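Local coordinates for protein N-acetylmuramoyl-L-alanine amidase (Peptoclostridium difficile, PDB 4RN7) that probably hydrolyses the amide bond between N-acetylmuramic acid and L-alanine in peptidoglycan, this chain being the zinc-binding amidase domain of a longer membrane protein, at residues A[24-29]-A[156-161]; A[32-37]-A[165-170]. All coordinates share one frame; numbering follows the deposited sequence. Where two conformers were deposited one is given.

Interaction 1: residues A[24-29]-A[156-161]; sequences SNRYEK and SEEQKI. With ZN (zinc ion), chain B.
R26 and E158 meet at about a right angle between the loop that leads into helix 28-44 and helix 155-161. The guanidinium is met at its edge, near its own plane, by the carboxylate of E158, whose plane is turned 86° from it. R26 NH1 reaches E158 OE2 at 3.4 Å, a weak hydrogen bond within a salt bridge, and the placing of OE2 is less sure because S24 OG is modelled too close to it. E158 gets there on a stretched chain, CG opposite the backbone N (chi1 170°). Further polar links run to the same loop: T23 bonds OE1, while S21 bonds the hydroxyl of S24 and, less surely, OE2. The T23 bond thus ties the acid to the loop independently of the doubtful oxygen, with the arginine, partly exposed, as a looser partner. Two residues on from R26, past Y27 at the N-cap, E28 opens helix 28-44 and sends its carboxylate to the metal. Its OE2 binds the zinc ion at 2.1 Å, and T19 N holds OE1. With H12 and H82 it completes the His-Glu-His zinc site of this Amidase_3-family domain, whose glutamate is carried on the helix that this loop enters.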
ATOM      1  N   SER A  24      21.842  -1.007  -6.345  1.00 61.17           N
ATOM      2  CA  SER A  24      22.231  -1.252  -4.965  1.00 59.47           C
ATOM      3  C   SER A  24      21.776  -2.609  -4.435  1.00 59.02           C
ATOM      4  O   SER A  24      22.046  -2.946  -3.281  1.00 60.97           O
ATOM      5  CB  SER A  24      21.624  -0.157  -4.092  1.00 61.20           C
ATOM      6  OG  SER A  24      20.253   0.019  -4.410  1.00 71.41           O
ATOM      7  N   ASN A  25      21.088  -3.377  -5.274  1.00 60.06           N
ATOM      8  CA  ASN A  25      20.519  -4.658  -4.857  1.00 63.49           C
ATOM      9  C   ASN A  25      19.754  -4.556  -3.542  1.00 64.13           C
ATOM     10  O   ASN A  25      20.036  -5.266  -2.576  1.00 74.42           O
ATOM     11  CB  ASN A  25      21.592  -5.751  -4.805  1.00 74.90           C
ATOM     12  CG  ASN A  25      22.128  -6.100  -6.186  1.00 89.03           C
ATOM     13  OD1 ASN A  25      21.367  -6.211  -7.148  1.00 96.08           O
ATOM     14  ND2 ASN A  25      23.440  -6.268  -6.290  1.00 92.93           N
ATOM     15  N   ARG A  26      18.820  -3.614  -3.508  1.00 50.29           N
ATOM     16  CA  ARG A  26      17.822  -3.563  -2.461  1.00 42.14           C
ATOM     17  C   ARG A  26      16.594  -4.212  -3.053  1.00 40.24           C
ATOM     18  O   ARG A  26      16.393  -4.149  -4.272  1.00 42.77           O
ATOM     19  CB  ARG A  26      17.506  -2.119  -2.091  1.00 45.53           C
ATOM     20  CG  ARG A  26      18.649  -1.393  -1.411  1.00 55.16           C
ATOM     21  CD  ARG A  26      18.169  -0.085  -0.806  1.00 49.66           C
ATOM     22  NE  ARG A  26      19.185   0.522   0.046  1.00 48.14           N
ATOM     23  CZ  ARG A  26      20.076   1.410  -0.377  1.00 59.12           C
ATOM     24  NH1 ARG A  26      20.073   1.802  -1.643  1.00 64.95           N
ATOM     25  NH2 ARG A  26      20.971   1.912   0.462  1.00 64.85           N
ATOM     26  N   TYR A  27      15.786  -4.840  -2.200  1.00 38.80           N
ATOM     27  CA  TYR A  27      14.598  -5.556  -2.648  1.00 36.48           C
ATOM     28  C   TYR A  27      13.329  -4.850  -2.244  1.00 33.09           C
ATOM     29  O   TYR A  27      13.185  -4.437  -1.093  1.00 32.12           O
ATOM     30  CB  TYR A  27      14.548  -6.947  -2.019  1.00 37.02           C
ATOM     31  CG  TYR A  27      15.770  -7.771  -2.286  1.00 45.27           C
ATOM     32  CD1 TYR A  27      16.322  -7.834  -3.556  1.00 50.10           C
ATOM     33  CD2 TYR A  27      16.380  -8.483  -1.263  1.00 54.42           C
ATOM     34  CE1 TYR A  27      17.451  -8.589  -3.803  1.00 50.39           C
ATOM     35  CE2 TYR A  27      17.506  -9.245  -1.501  1.00 60.02           C
ATOM     36  CZ  TYR A  27      18.038  -9.290  -2.771  1.00 58.95           C
ATOM     37  OH  TYR A  27      19.160 -10.048  -3.014  1.00 68.26           O
ATOM     38  N   GLU A  28      12.385  -4.768  -3.176  1.00 32.32           N
ATOM     39  CA  GLU A  28      11.055  -4.245  -2.887  1.00 29.18           C
ATOM     40  C   GLU A  28      10.423  -4.871  -1.641  1.00 27.72           C
ATOM     41  O   GLU A  28       9.825  -4.162  -0.835  1.00 30.17           O
ATOM     42  CB  GLU A  28      10.136  -4.448  -4.102  1.00 31.64           C
ATOM     43  CG  GLU A  28       8.667  -4.148  -3.820  1.00 29.79           C
ATOM     44  CD  GLU A  28       7.767  -4.470  -4.997  1.00 29.33           C
ATOM     45  OE1 GLU A  28       8.294  -4.837  -6.077  1.00 30.91           O
ATOM     46  OE2 GLU A  28       6.530  -4.360  -4.849  1.00 29.32           O
ATOM     47  N   LYS A  29      10.563  -6.187  -1.471  1.00 29.90           N
ATOM     48  CA  LYS A  29       9.944  -6.854  -0.326  1.00 29.85           C
ATOM     49  C   LYS A  29      10.331  -6.194   0.995  1.00 32.51           C
ATOM     50  O   LYS A  29       9.498  -6.080   1.899  1.00 32.42           O
ATOM     51  CB  LYS A  29      10.282  -8.357  -0.282  1.00 31.04           C
ATOM     52  CG  LYS A  29      11.774  -8.676  -0.110  1.00 32.12           C
ATOM     53  CD  LYS A  29      11.969 -10.145   0.326  1.00 33.73           C
ATOM     54  CE  LYS A  29      13.435 -10.440   0.633  1.00 36.62           C
ATOM     55  NZ  LYS A  29      13.676 -11.858   1.067  1.00 39.79           N
ATOM     56  N   SER A 156      16.569   8.089  -8.733  1.00 32.36           N
ATOM     57  CA  SER A 156      16.039   9.156  -7.874  1.00 31.08           C
ATOM     58  C   SER A 156      14.933   8.685  -6.910  1.00 35.20           C
ATOM     59  O   SER A 156      14.916   9.079  -5.734  1.00 31.35           O
ATOM     60  CB  SER A 156      15.553  10.350  -8.712  1.00 31.82           C
ATOM     61  OG  SER A 156      14.354  10.031  -9.405  1.00 31.94           O
ATOM     62  N   GLU A 157      14.021   7.833  -7.387  1.00 31.44           N
ATOM     63  CA  GLU A 157      12.892   7.397  -6.578  1.00 28.83           C
ATOM     64  C   GLU A 157      13.401   6.491  -5.466  1.00 28.84           C
ATOM     65  O   GLU A 157      12.924   6.543  -4.332  1.00 29.03           O
ATOM     66  CB  GLU A 157      11.915   6.583  -7.422  1.00 36.81           C
ATOM     67  CG  GLU A 157      11.205   7.338  -8.507  1.00 37.19           C
ATOM     68  CD  GLU A 157      10.011   8.074  -7.976  1.00 43.68           C
ATOM     69  OE1 GLU A 157       8.932   7.447  -7.856  1.00 31.17           O
ATOM     70  OE2 GLU A 157      10.161   9.274  -7.673  1.00 38.67           O
ATOM     71  N   GLU A 158      14.362   5.642  -5.812  1.00 31.52           N
ATOM     72  CA  GLU A 158      14.960   4.745  -4.832  1.00 32.95           C
ATOM     73  C   GLU A 158      15.570   5.543  -3.666  1.00 30.60           C
ATOM     74  O   GLU A 158      15.417   5.157  -2.509  1.00 31.50           O
ATOM     75  CB  GLU A 158      16.010   3.860  -5.499  1.00 30.23           C
ATOM     76  CG  GLU A 158      16.846   3.053  -4.511  1.00 35.98           C
ATOM     77  CD  GLU A 158      17.892   2.198  -5.188  1.00 51.58           C
ATOM     78  OE1 GLU A 158      18.257   2.505  -6.342  1.00 51.22           O
ATOM     79  OE2 GLU A 158      18.352   1.225  -4.557  1.00 54.06           O
ATOM     80  N   GLN A 159      16.213   6.673  -3.957  1.00 29.38           N
ATOM     81  CA  GLN A 159      16.814   7.479  -2.890  1.00 32.11           C
ATOM     82  C   GLN A 159      15.770   8.047  -1.932  1.00 33.78           C
ATOM     83  O   GLN A 159      16.063   8.284  -0.757  1.00 35.04           O
ATOM     84  CB  GLN A 159      17.672   8.610  -3.456  1.00 34.22           C
ATOM     85  CG  GLN A 159      18.974   8.132  -4.088  1.00 39.91           C
ATOM     86  CD  GLN A 159      19.834   7.318  -3.130  1.00 41.79           C
ATOM     87  OE1 GLN A 159      20.113   7.742  -2.006  1.00 40.97           O
ATOM     88  NE2 GLN A 159      20.273   6.154  -3.580  1.00 41.04           N
ATOM     89  N   LYS A 160      14.560   8.277  -2.440  1.00 29.35           N
ATOM     90  CA  LYS A 160      13.439   8.666  -1.579  1.00 29.20           C
ATOM     91  C   LYS A 160      12.872   7.478  -0.823  1.00 31.44           C
ATOM     92  O   LYS A 160      12.680   7.552   0.383  1.00 30.24           O
ATOM     93  CB  LYS A 160      12.323   9.310  -2.408  1.00 30.64           C
ATOM     94  CG  LYS A 160      12.723  10.648  -3.028  1.00 31.05           C
ATOM     95  CD  LYS A 160      11.600  11.184  -3.892  1.00 35.15           C
ATOM     96  CE  LYS A 160      11.942  12.556  -4.457  1.00 38.41           C
ATOM     97  NZ  LYS A 160      13.135  12.570  -5.368  1.00 33.94           N
ATOM     98  N   ILE A 161      12.573   6.403  -1.546  1.00 28.02           N
ATOM     99  CA  ILE A 161      11.949   5.211  -0.962  1.00 24.13           C
ATOM    100  C   ILE A 161      12.740   4.662   0.225  1.00 28.50           C
ATOM    101  O   ILE A 161      12.149   4.182   1.203  1.00 31.09           O
ATOM    102  CB  ILE A 161      11.766   4.116  -2.032  1.00 23.54           C
ATOM    103  CG1 ILE A 161      10.760   4.580  -3.091  1.00 28.90           C
ATOM    104  CG2 ILE A 161      11.239   2.817  -1.408  1.00 25.66           C
ATOM    105  CD1 ILE A 161      10.811   3.777  -4.400  1.00 26.10           C
TER
HETATM  106 ZN    ZN B 401       5.127  -5.399  -6.068  0.77 26.25          ZN

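Interaction 2: residues A[32-37]-A[165-170]; sequences NLQIAK and KYQDQL
Both glutamines, Q34 and Q167, set CG beside the backbone N (chi1 near -70° in each) and stay extended beyond it, which carries each amide toward the facing helix, Q34 from helix 28-44 and Q167 from helix 164-185. There Q167 NE2 donates to Q34 OE1 at 2.9 Å in an almost straight bond, the N-H...O angle being 176°. The acceptor is approached within its carbonyl plane, and OE1 in turn lies in the amide plane of Q167, although the two amides are twisted 48° from each other. The carbonyl end of Q167 rests near the base of Q34, with Q167 OE1 3.5 Å from Q34 CB. Beside the amide pair, I35 runs roughly at right angles to the stem of Q167, its CG1 touching Q167 CG at 3.8 Å. Nearly one turn further along, the leucine completes the apolar layer: L170 CD2 lies 4.0 Å from I35 CD1 and also near CG2, so a single methyl faces both branches of the isoleucine. I35 also touches I81 of strand 77-84, while L170 packs on I118 and V122 of helix 107-122. The segment axes approach to 9.4 Å, with I35 and Q167 the closest pair of CA atoms. The buried Q167 amide has partners at both ends: NE2 also donates to I161 O, and K38 NZ bonds OE1. Using NE2 for two acceptors and OE1 for a lysine fixes which way round the amide sits, and the lysine probably polarises it further. A directional amide-amide bond thus lies beside the less directional apolar contact of I35 with L170.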
ATOM      1  N   ASN A  32       8.873  -2.502   1.200  1.00 25.96           N
ATOM      2  CA  ASN A  32       7.444  -2.618   1.469  1.00 28.59           C
ATOM      3  C   ASN A  32       7.159  -2.839   2.955  1.00 27.64           C
ATOM      4  O   ASN A  32       6.240  -2.227   3.514  1.00 26.42           O
ATOM      5  CB  ASN A  32       6.848  -3.795   0.691  1.00 29.62           C
ATOM      6  CG  ASN A  32       6.713  -3.516  -0.797  1.00 24.81           C
ATOM      7  OD1 ASN A  32       6.877  -2.374  -1.272  1.00 27.56           O
ATOM      8  ND2 ASN A  32       6.406  -4.574  -1.554  1.00 26.89           N
ATOM      9  N   LEU A  33       7.922  -3.737   3.578  1.00 27.42           N
ATOM     10  CA  LEU A  33       7.732  -4.054   4.996  1.00 24.39           C
ATOM     11  C   LEU A  33       8.046  -2.818   5.850  1.00 30.58           C
ATOM     12  O   LEU A  33       7.334  -2.549   6.817  1.00 29.43           O
ATOM     13  CB  LEU A  33       8.607  -5.232   5.402  1.00 26.69           C
ATOM     14  CG  LEU A  33       8.397  -5.774   6.808  1.00 29.70           C
ATOM     15  CD1 LEU A  33       6.951  -6.246   6.942  1.00 29.40           C
ATOM     16  CD2 LEU A  33       9.360  -6.928   7.072  1.00 32.31           C
ATOM     17  N   GLN A  34       9.071  -2.047   5.469  1.00 26.73           N
ATOM     18  CA  GLN A  34       9.445  -0.866   6.238  1.00 29.23           C
ATOM     19  C   GLN A  34       8.328   0.159   6.208  1.00 26.77           C
ATOM     20  O   GLN A  34       7.944   0.705   7.244  1.00 32.49           O
ATOM     21  CB  GLN A  34      10.735  -0.233   5.695  1.00 32.27           C
ATOM     22  CG  GLN A  34      11.984  -1.066   5.948  1.00 35.05           C
ATOM     23  CD  GLN A  34      13.219  -0.460   5.303  1.00 42.64           C
ATOM     24  OE1 GLN A  34      13.183   0.659   4.797  1.00 38.46           O
ATOM     25  NE2 GLN A  34      14.313  -1.206   5.311  1.00 43.66           N
ATOM     26  N   ILE A  35       7.810   0.416   5.016  1.00 27.65           N
ATOM     27  CA  ILE A  35       6.730   1.379   4.853  1.00 27.82           C
ATOM     28  C   ILE A  35       5.466   0.897   5.571  1.00 28.35           C
ATOM     29  O   ILE A  35       4.805   1.682   6.255  1.00 28.28           O
ATOM     30  CB  ILE A  35       6.450   1.624   3.364  1.00 26.93           C
ATOM     31  CG1 ILE A  35       7.630   2.374   2.725  1.00 26.49           C
ATOM     32  CG2 ILE A  35       5.156   2.400   3.159  1.00 29.37           C
ATOM     33  CD1 ILE A  35       7.579   2.416   1.206  1.00 30.84           C
ATOM     34  N   ALA A  36       5.146  -0.393   5.438  1.00 26.32           N
ATOM     35  CA  ALA A  36       3.950  -0.959   6.055  1.00 28.12           C
ATOM     36  C   ALA A  36       4.021  -0.889   7.576  1.00 27.88           C
ATOM     37  O   ALA A  36       3.010  -0.660   8.245  1.00 30.97           O
ATOM     38  CB  ALA A  36       3.762  -2.412   5.614  1.00 30.37           C
ATOM     39  N   LYS A  37       5.211  -1.116   8.127  1.00 32.17           N
ATOM     40  CA  LYS A  37       5.378  -1.072   9.573  1.00 35.07           C
ATOM     41  C   LYS A  37       5.092   0.323  10.109  1.00 34.57           C
ATOM     42  O   LYS A  37       4.466   0.469  11.160  1.00 34.40           O
ATOM     43  CB  LYS A  37       6.773  -1.536   9.985  1.00 34.84           C
ATOM     44  CG  LYS A  37       6.909  -3.056  10.014  1.00 40.94           C
ATOM     45  CD  LYS A  37       8.307  -3.478  10.428  1.00 54.43           C
ATOM     46  CE  LYS A  37       8.393  -4.997  10.543  1.00 60.59           C
ATOM     47  NZ  LYS A  37       9.794  -5.463  10.755  1.00 67.81           N
ATOM     48  N   LYS A 165      12.607   9.520   6.617  1.00 44.66           N
ATOM     49  CA  LYS A 165      11.733  10.672   6.782  1.00 45.25           C
ATOM     50  C   LYS A 165      10.702  10.688   5.657  1.00 39.64           C
ATOM     51  O   LYS A 165       9.552  11.072   5.858  1.00 42.32           O
ATOM     52  CB  LYS A 165      12.546  11.979   6.880  1.00 46.07           C
ATOM     53  CG  LYS A 165      12.868  12.367   8.342  1.00 57.81           C
ATOM     54  CD  LYS A 165      14.058  13.315   8.469  1.00 62.15           C
ATOM     55  CE  LYS A 165      14.362  13.630   9.933  1.00 69.01           C
ATOM     56  NZ  LYS A 165      13.360  14.554  10.544  1.00 69.33           N
ATOM     57  N   TYR A 166      11.109  10.215   4.485  1.00 35.21           N
ATOM     58  CA  TYR A 166      10.203  10.094   3.363  1.00 35.29           C
ATOM     59  C   TYR A 166       9.191   8.980   3.638  1.00 35.13           C
ATOM     60  O   TYR A 166       8.003   9.128   3.361  1.00 31.59           O
ATOM     61  CB  TYR A 166      10.984   9.757   2.107  1.00 37.88           C
ATOM     62  CG  TYR A 166      10.127   9.724   0.884  1.00 36.23           C
ATOM     63  CD1 TYR A 166       9.745  10.905   0.264  1.00 43.44           C
ATOM     64  CD2 TYR A 166       9.691   8.520   0.346  1.00 39.96           C
ATOM     65  CE1 TYR A 166       8.960  10.892  -0.857  1.00 50.55           C
ATOM     66  CE2 TYR A 166       8.900   8.499  -0.789  1.00 52.51           C
ATOM     67  CZ  TYR A 166       8.542   9.688  -1.379  1.00 44.68           C
ATOM     68  OH  TYR A 166       7.761   9.705  -2.506  1.00 49.41           O
ATOM     69  N   GLN A 167       9.658   7.861   4.168  1.00 34.73           N
ATOM     70  CA  GLN A 167       8.729   6.787   4.503  1.00 31.96           C
ATOM     71  C   GLN A 167       7.713   7.272   5.534  1.00 34.49           C
ATOM     72  O   GLN A 167       6.543   6.904   5.480  1.00 32.23           O
ATOM     73  CB  GLN A 167       9.482   5.569   5.028  1.00 32.69           C
ATOM     74  CG  GLN A 167      10.235   4.799   3.942  1.00 27.35           C
ATOM     75  CD  GLN A 167      10.973   3.611   4.529  1.00 33.17           C
ATOM     76  OE1 GLN A 167      10.824   3.306   5.707  1.00 36.12           O
ATOM     77  NE2 GLN A 167      11.774   2.944   3.715  1.00 31.62           N
ATOM     78  N   ASP A 168       8.162   8.109   6.461  1.00 31.58           N
ATOM     79  CA  ASP A 168       7.286   8.616   7.511  1.00 32.60           C
ATOM     80  C   ASP A 168       6.193   9.532   6.954  1.00 34.24           C
ATOM     81  O   ASP A 168       5.027   9.429   7.335  1.00 39.48           O
ATOM     82  CB  ASP A 168       8.116   9.365   8.551  1.00 40.39           C
ATOM     83  CG  ASP A 168       7.299   9.792   9.739  1.00 53.90           C
ATOM     84  OD1 ASP A 168       6.959   8.918  10.561  1.00 55.20           O
ATOM     85  OD2 ASP A 168       7.005  11.001   9.855  1.00 56.41           O
ATOM     86  N   GLN A 169       6.590  10.424   6.057  1.00 33.89           N
ATOM     87  CA  GLN A 169       5.653  11.336   5.410  0.52 34.55           C
ATOM     88  C   GLN A 169       4.636  10.564   4.596  1.00 34.01           C
ATOM     89  O   GLN A 169       3.448  10.859   4.646  1.00 34.26           O
ATOM     90  CB  GLN A 169       6.388  12.274   4.471  0.52 38.36           C
ATOM     91  CG  GLN A 169       7.295  13.262   5.138  0.52 37.50           C
ATOM     92  CD  GLN A 169       7.885  14.214   4.128  0.52 57.40           C
ATOM     93  OE1 GLN A 169       7.365  15.311   3.911  0.52 59.65           O
ATOM     94  NE2 GLN A 169       8.969  13.792   3.485  0.52 53.29           N
ATOM     95  N   LEU A 170       5.119   9.579   3.843  1.00 34.35           N
ATOM     96  CA  LEU A 170       4.266   8.760   2.993  1.00 31.42           C
ATOM     97  C   LEU A 170       3.259   8.011   3.857  1.00 31.13           C
ATOM     98  O   LEU A 170       2.061   8.006   3.572  1.00 32.04           O
ATOM     99  CB  LEU A 170       5.128   7.789   2.178  1.00 31.69           C
ATOM    100  CG  LEU A 170       4.411   6.665   1.437  1.00 38.31           C
ATOM    101  CD1 LEU A 170       3.397   7.238   0.456  1.00 34.62           C
ATOM    102  CD2 LEU A 170       5.434   5.792   0.721  1.00 35.99           C
TER

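Interactions 1 and 2 lie with their centres 12 Å apart, and both involve helix 28-44: interaction 1 is made by the loop leading into it, interaction 2 nearly two turns along it. Their segments alternate along the chain, 24-29 and 32-37 coming before 156-161 and 165-170, with most of the mixed sheet in between. Helices 155-161 and 164-185 follow each other, and Q167 of interaction 2 also bridges back to the end of helix 155-161. The C-terminal helices thus meet the entry loop and the second turn of the helix that carries zinc ligand E28. Interaction 2 lies near the metal site, the I35 side chain about 11 Å from the zinc ion.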